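Local coordinates for Non-structural protein NS2 (Bluetongue virus, PDB 1UTY), which binds single-stranded RNA as a non-structural phosphoprotein of the virus, the chain described here being its RNA-binding domain, at residues I68-D73 with E118-K123; Q36-I39 with V43-K46; N139-P142 with M148-N151. One frame throughout, in Å; residues are numbered along the deposited sequence. Where two conformers were deposited one is given.

The three contacts follow one another along the chain: interaction 2, then interaction 1, then interaction 3. Interactions 1 and 2 belong to the same mixed sheet, with centres about 17 Å apart. Interaction 2 is the hairpin of strands 34-39 and 44-48, the latter outermost within this chain, while interaction 1 spans strand 97-110 to join strands 64-70 and 113-123. Interaction 3 lies beyond the end of strand 113-123, its centre about 34 Å from that of interaction 1 and about 41 Å from that of interaction 2. There the chain has become an arm lying against the second subunit; interactions 1 and 3 both touch that subunit, whereas interaction 2 does not.

Interaction 1. Residues I68-D73 with E118-K123; sequences IQDGQD and EIKYCK
The carboxylate of Asp-70 is met at one edge by the ammonium group of Lys-120. The lysine chain approaches from one side of the plane, past OD2, with CD well above it, CE nearer and NZ almost in it. NZ gives a hydrogen bond of 2.8 Å to Asp-70 OD2, on the syn lone pair, and this bond is also a salt bridge. It is one-sided: Asp-70 OD1 stays 4.1 Å from Lys-120 NZ. The two side chains cross at about a right angle, and Lys-120 CE lies 3.2 Å from Asp-70 OD2. With CG anti to the backbone N (chi1 -171°), Asp-70 holds its carboxylate out across the gap. OD2 also bonds to the hydroxyl of Tyr-56, so two polar groups grip this oxygen and would be expected to favour the ionised acid.

Further along the two strands the contact turns apolar, with Ile-68 CG2 resting 3.9 Å from Cys-122 SG. Asp-70 also starts the type II' turn of a tight two-residue beta hairpin, strands 64-70 and 73-79, closed by Asp-73 N to Asp-70 O at 3.1 Å, with Asp-70 N to Asp-73 O as its reciprocal; Gly-71 (phi 68°) and Gln-72 take the inner positions.

Strand 97-110 lies between strands 64-70 and 113-123 in the sheet, so these side chains reach over it, and Val-99 and Val-101 pack against them. On the far side of 113-123 runs strand 56-59, which brings Tyr-56. Strand 113-123 also faces the second subunit, where Glu-118 forms a salt bridge with Arg-158 of that chain and Tyr-121 packs on its Leu-144.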
# COMPACT_ATOMS: atom_id res chain seq x y z
N ILE A 68 6.84 0.12 1.74
CA ILE A 68 7.04 0.16 0.30
C ILE A 68 6.48 -1.11 -0.32
O ILE A 68 6.86 -2.20 0.07
CB ILE A 68 8.51 0.34 -0.06
CG1 ILE A 68 9.01 1.71 0.40
CG2 ILE A 68 8.71 0.16 -1.57
CD1 ILE A 68 10.53 1.79 0.60
N GLN A 69 5.57 -0.96 -1.29
CA GLN A 69 4.96 -2.13 -1.93
C GLN A 69 5.31 -2.33 -3.39
O GLN A 69 4.80 -1.66 -4.31
CB GLN A 69 3.46 -2.18 -1.68
CG GLN A 69 3.10 -3.29 -0.73
CD GLN A 69 2.34 -2.80 0.47
OE1 GLN A 69 2.30 -1.59 0.72
NE2 GLN A 69 1.71 -3.71 1.20
N ASP A 70 6.21 -3.28 -3.59
CA ASP A 70 6.80 -3.54 -4.87
C ASP A 70 6.50 -4.99 -5.26
O ASP A 70 7.41 -5.82 -5.35
CB ASP A 70 8.30 -3.27 -4.79
CG ASP A 70 8.96 -3.30 -6.14
OD1 ASP A 70 8.23 -3.38 -7.16
OD2 ASP A 70 10.21 -3.26 -6.26
N GLY A 71 5.23 -5.27 -5.50
CA GLY A 71 4.80 -6.62 -5.84
C GLY A 71 4.96 -7.55 -4.67
O GLY A 71 4.32 -7.37 -3.63
N GLN A 72 5.85 -8.53 -4.83
CA GLN A 72 6.13 -9.50 -3.78
C GLN A 72 7.11 -8.93 -2.74
O GLN A 72 7.12 -9.38 -1.59
CB GLN A 72 6.69 -10.81 -4.38
N ASP A 73 7.92 -7.95 -3.15
CA ASP A 73 8.87 -7.29 -2.27
C ASP A 73 8.19 -6.19 -1.47
O ASP A 73 7.72 -5.19 -2.03
CB ASP A 73 10.03 -6.69 -3.08
CG ASP A 73 10.91 -7.74 -3.71
OD1 ASP A 73 10.90 -8.91 -3.26
OD2 ASP A 73 11.67 -7.49 -4.67
N GLU A 118 17.81 1.66 -13.12
CA GLU A 118 16.44 1.74 -12.64
C GLU A 118 16.47 2.10 -11.16
O GLU A 118 17.18 1.47 -10.38
CB GLU A 118 15.72 0.42 -12.85
CG GLU A 118 14.22 0.58 -13.04
CD GLU A 118 13.44 -0.69 -12.81
OE1 GLU A 118 13.63 -1.66 -13.58
OE2 GLU A 118 12.64 -0.73 -11.86
N ILE A 119 15.73 3.14 -10.81
CA ILE A 119 15.51 3.52 -9.43
C ILE A 119 14.01 3.46 -9.17
O ILE A 119 13.22 3.79 -10.03
CB ILE A 119 16.04 4.93 -9.13
CG1 ILE A 119 17.45 5.12 -9.70
CG2 ILE A 119 16.03 5.21 -7.63
CD1 ILE A 119 18.58 4.60 -8.83
N LYS A 120 13.63 3.05 -7.98
CA LYS A 120 12.22 2.98 -7.65
C LYS A 120 11.87 4.17 -6.78
O LYS A 120 12.38 4.29 -5.66
CB LYS A 120 11.88 1.63 -6.99
CG LYS A 120 12.65 0.48 -7.61
CD LYS A 120 11.86 -0.78 -7.75
CE LYS A 120 12.81 -1.98 -7.69
NZ LYS A 120 12.18 -3.20 -8.24
N TYR A 121 11.04 5.07 -7.33
CA TYR A 121 10.62 6.27 -6.61
C TYR A 121 9.37 6.04 -5.76
O TYR A 121 8.34 5.56 -6.26
CB TYR A 121 10.41 7.46 -7.55
CG TYR A 121 10.08 8.73 -6.80
CD1 TYR A 121 11.04 9.35 -5.99
CD2 TYR A 121 8.81 9.28 -6.84
CE1 TYR A 121 10.74 10.51 -5.27
CE2 TYR A 121 8.50 10.43 -6.13
CZ TYR A 121 9.46 11.04 -5.35
OH TYR A 121 9.14 12.18 -4.64
N CYS A 122 9.45 6.41 -4.49
CA CYS A 122 8.40 6.15 -3.51
C CYS A 122 8.15 7.41 -2.70
O CYS A 122 9.08 7.92 -2.05
CB CYS A 122 8.79 5.02 -2.57
SG CYS A 122 9.45 3.56 -3.38
N LYS A 123 6.93 7.91 -2.75
CA LYS A 123 6.57 9.12 -2.04
C LYS A 123 5.56 8.79 -0.95
O LYS A 123 4.46 8.30 -1.22
CB LYS A 123 6.03 10.21 -2.99
CG LYS A 123 5.60 11.51 -2.28
CD LYS A 123 5.81 12.76 -3.12
CE LYS A 123 5.26 14.03 -2.44
NZ LYS A 123 5.61 14.14 -0.97

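Interaction 2. Residues Q36-I39 with V43-K46; sequences QIKI and VAFK
Gln-36 and Lys-46 form a hydrogen-bonded antiparallel pair, as do Lys-38 and Ala-44, with the non-hydrogen-bonded pair Ile-37 and Phe-45 between them; the two short strands run 4.9 Å apart at 174°. The two bonds of each hydrogen-bonded pair close a ring. Gln-36 N reaches Lys-46 O at 2.7 Å, and Lys-46 N meets Gln-36 O at 3.0 Å. At the next pair Lys-38 N lies 3.0 Å from Ala-44 O, and the return bond, from Ala-44 N to Lys-38 O, is longer at 3.2 Å. Contacts of the CA-H...O kind fill in between, such as Phe-45 CA to Gln-36 O at 3.4 Å.

The closest approach between side chains is Lys-38 CB to Ala-44 CB, 3.8 Å. A bend at chi3 (85°) brings the far part of the lysine back, and its CE comes within 4.0 Å of Ala-44 CB. Gln-36, on this same face, stretches out from a CG anti to its N, and its NE2 bonds to the side-chain oxygen of Asn-11. Ile-37 and Phe-45 occupy the other face: Ile-37 packs on Cys-23 and Phe-45 on Ile-26, both of helix 22-29, and the two share Val-84.

The hairpin is therefore joined mainly through its backbone. One face carries hydrocarbon turned to the helix; the other carries Gln-36, Lys-38 and Lys-46 with Ala-44 among them, the methyl of Ala-44 meeting the aliphatic chain of Lys-38 and leaving the lysine charge to extend beyond the pair.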
# COMPACT_ATOMS: atom_id res chain seq x y z
N GLN A 36 21.04 6.28 3.44
CA GLN A 36 20.89 4.90 2.97
C GLN A 36 20.58 3.92 4.10
O GLN A 36 21.30 3.87 5.12
CB GLN A 36 22.14 4.44 2.21
CG GLN A 36 22.08 2.99 1.76
CD GLN A 36 23.40 2.50 1.12
OE1 GLN A 36 24.46 3.09 1.36
NE2 GLN A 36 23.34 1.44 0.34
N ILE A 37 19.50 3.14 3.91
CA ILE A 37 19.21 1.98 4.74
C ILE A 37 19.34 0.71 3.91
O ILE A 37 18.61 0.50 2.96
CB ILE A 37 17.81 2.07 5.38
CG1 ILE A 37 17.67 3.41 6.11
CG2 ILE A 37 17.56 0.88 6.32
CD1 ILE A 37 16.27 3.70 6.58
N LYS A 38 20.29 -0.14 4.29
CA LYS A 38 20.53 -1.40 3.60
C LYS A 38 20.04 -2.54 4.48
O LYS A 38 20.46 -2.67 5.63
CB LYS A 38 22.01 -1.57 3.29
CG LYS A 38 22.32 -2.84 2.50
CD LYS A 38 23.66 -2.72 1.77
CE LYS A 38 24.83 -3.10 2.67
NZ LYS A 38 26.17 -2.89 2.00
N ILE A 39 19.15 -3.36 3.92
CA ILE A 39 18.61 -4.53 4.64
C ILE A 39 19.10 -5.78 3.94
O ILE A 39 19.07 -5.85 2.72
CB ILE A 39 17.06 -4.49 4.67
CG1 ILE A 39 16.56 -3.26 5.40
CG2 ILE A 39 16.51 -5.73 5.37
CD1 ILE A 39 15.11 -2.95 5.08
N VAL A 43 23.94 -5.27 6.76
CA VAL A 43 23.11 -4.10 7.01
C VAL A 43 23.95 -2.83 7.01
O VAL A 43 25.17 -2.88 7.20
CB VAL A 43 22.28 -4.26 8.30
CG1 VAL A 43 21.67 -5.66 8.34
CG2 VAL A 43 23.14 -4.00 9.55
N ALA A 44 23.30 -1.70 6.77
CA ALA A 44 24.02 -0.42 6.79
C ALA A 44 23.11 0.75 7.05
O ALA A 44 21.96 0.78 6.64
CB ALA A 44 24.83 -0.20 5.47
N PHE A 45 23.65 1.74 7.74
CA PHE A 45 23.01 3.03 7.89
C PHE A 45 24.10 4.01 7.46
O PHE A 45 25.19 4.02 8.02
CB PHE A 45 22.56 3.22 9.35
CG PHE A 45 21.95 4.57 9.67
CD1 PHE A 45 22.75 5.68 9.91
CD2 PHE A 45 20.57 4.71 9.76
CE1 PHE A 45 22.17 6.94 10.22
CE2 PHE A 45 19.98 5.95 10.06
CZ PHE A 45 20.78 7.06 10.30
N LYS A 46 23.83 4.82 6.43
CA LYS A 46 24.85 5.75 5.95
C LYS A 46 24.28 6.88 5.12
O LYS A 46 23.58 6.63 4.15
CB LYS A 46 25.94 5.03 5.14
CG LYS A 46 26.86 5.99 4.40
CD LYS A 46 28.17 5.35 3.94
CE LYS A 46 29.22 6.44 3.66
NZ LYS A 46 30.47 5.91 3.01

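Interaction 3. Residues N139-P142 with M148-N151; sequences NEMP and MRSN
Arg-149 reaches across to Met-141 and Pro-142, and the contact divides into a hydrogen bond and van der Waals packing of the methionine on the guanidinium face and on the CD methylene.

The hydrogen bond runs from Arg-149 NH2 to the backbone O of Pro-142, 3.0 Å away with an angle of 156° at the hydrogen. The acceptor lies close to the guanidinium plane, so the carbonyl sits at the edge of the flat group. Seen from the carbonyl the approach is less regular: the donor stands well above its plane and uses no lone pair. NH1 of Arg-149 is also near Pro-142 O, at 3.5 Å, but no bond is made there.

The packing involves one face of the guanidinium. Met-141 CB lies 3.8 Å above that plane, over its centre, and the terminal CE comes down on the same face further back, near NE. CE also touches the aliphatic part of the arginine, 3.3 Å from Arg-149 CD, while Met-141 SD is 4.0 Å from the same carbon. The two chains slide past each other in opposite directions. Met-141 bends at chi3 (-57°), which folds its methyl over the arginine, and a bend at chi2 (-68°) in Arg-149 sends the guanidinium towards the loop.

Packing from outside the two segments extends the site: Phe-136 lies against Met-141 and Pro-142, and Asp-143 touches Arg-149. The second subunit pairs a strand antiparallel with Met-148, and Pro-142 packs on its Tyr-121.

In chemical terms, a single charged side chain ties two parts of the extended arm together, one N-H at its edge bonded to a carbonyl and its face lying on methionine carbon, beside the join with the other subunit.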
# COMPACT_ATOMS: atom_id res chain seq x y z
N ASN A 139 -14.08 1.88 20.49
CA ASN A 139 -14.55 3.21 20.10
C ASN A 139 -14.08 3.67 18.71
O ASN A 139 -14.60 4.64 18.17
CB ASN A 139 -14.33 4.25 21.21
CG ASN A 139 -12.91 4.75 21.32
OD1 ASN A 139 -11.94 4.12 20.85
ND2 ASN A 139 -12.76 5.89 21.97
N GLU A 140 -13.12 2.95 18.14
CA GLU A 140 -12.55 3.29 16.83
C GLU A 140 -13.12 2.45 15.70
O GLU A 140 -12.82 2.69 14.54
CB GLU A 140 -11.04 3.06 16.82
CG GLU A 140 -10.28 3.63 18.00
CD GLU A 140 -8.78 3.51 17.81
OE1 GLU A 140 -8.27 2.36 17.71
OE2 GLU A 140 -8.11 4.57 17.76
N MET A 141 -13.91 1.44 16.03
CA MET A 141 -14.41 0.53 15.01
C MET A 141 -15.41 1.24 14.11
O MET A 141 -16.25 2.01 14.60
CB MET A 141 -15.01 -0.72 15.63
CG MET A 141 -13.97 -1.67 16.16
SD MET A 141 -14.66 -3.12 16.98
CE MET A 141 -15.64 -2.42 18.18
N PRO A 142 -15.32 0.99 12.81
CA PRO A 142 -16.31 1.49 11.85
C PRO A 142 -17.67 0.88 12.11
O PRO A 142 -17.75 -0.27 12.55
CB PRO A 142 -15.76 1.02 10.49
CG PRO A 142 -14.86 -0.13 10.82
CD PRO A 142 -14.25 0.21 12.15
N MET A 148 -21.89 -7.16 13.08
CA MET A 148 -22.11 -7.05 14.51
C MET A 148 -20.79 -7.18 15.26
O MET A 148 -19.80 -7.66 14.70
CB MET A 148 -23.09 -8.13 14.98
CG MET A 148 -24.52 -7.63 15.23
SD MET A 148 -25.32 -6.90 13.78
CE MET A 148 -25.71 -8.37 12.79
N ARG A 149 -20.79 -6.74 16.51
CA ARG A 149 -19.62 -6.85 17.38
C ARG A 149 -19.47 -8.27 17.95
O ARG A 149 -20.46 -8.93 18.25
CB ARG A 149 -19.69 -5.84 18.53
CG ARG A 149 -19.79 -4.38 18.08
CD ARG A 149 -18.55 -3.84 17.42
NE ARG A 149 -18.77 -2.49 16.91
CZ ARG A 149 -18.63 -2.11 15.64
NH1 ARG A 149 -18.26 -2.99 14.71
NH2 ARG A 149 -18.86 -0.85 15.30
N SER A 150 -18.22 -8.70 18.08
CA SER A 150 -17.84 -9.97 18.69
C SER A 150 -17.48 -9.74 20.16
O SER A 150 -17.03 -8.65 20.54
CB SER A 150 -16.62 -10.53 17.97
OG SER A 150 -16.38 -11.89 18.29
N ASN A 151 -17.66 -10.79 20.98
CA ASN A 151 -17.14 -10.83 22.35
C ASN A 151 -15.64 -11.11 22.37
O ASN A 151 -14.96 -10.82 23.36
CB ASN A 151 -17.88 -11.89 23.18
CG ASN A 151 -19.29 -11.48 23.57
OD1 ASN A 151 -19.52 -10.36 24.03
ND2 ASN A 151 -20.24 -12.38 23.38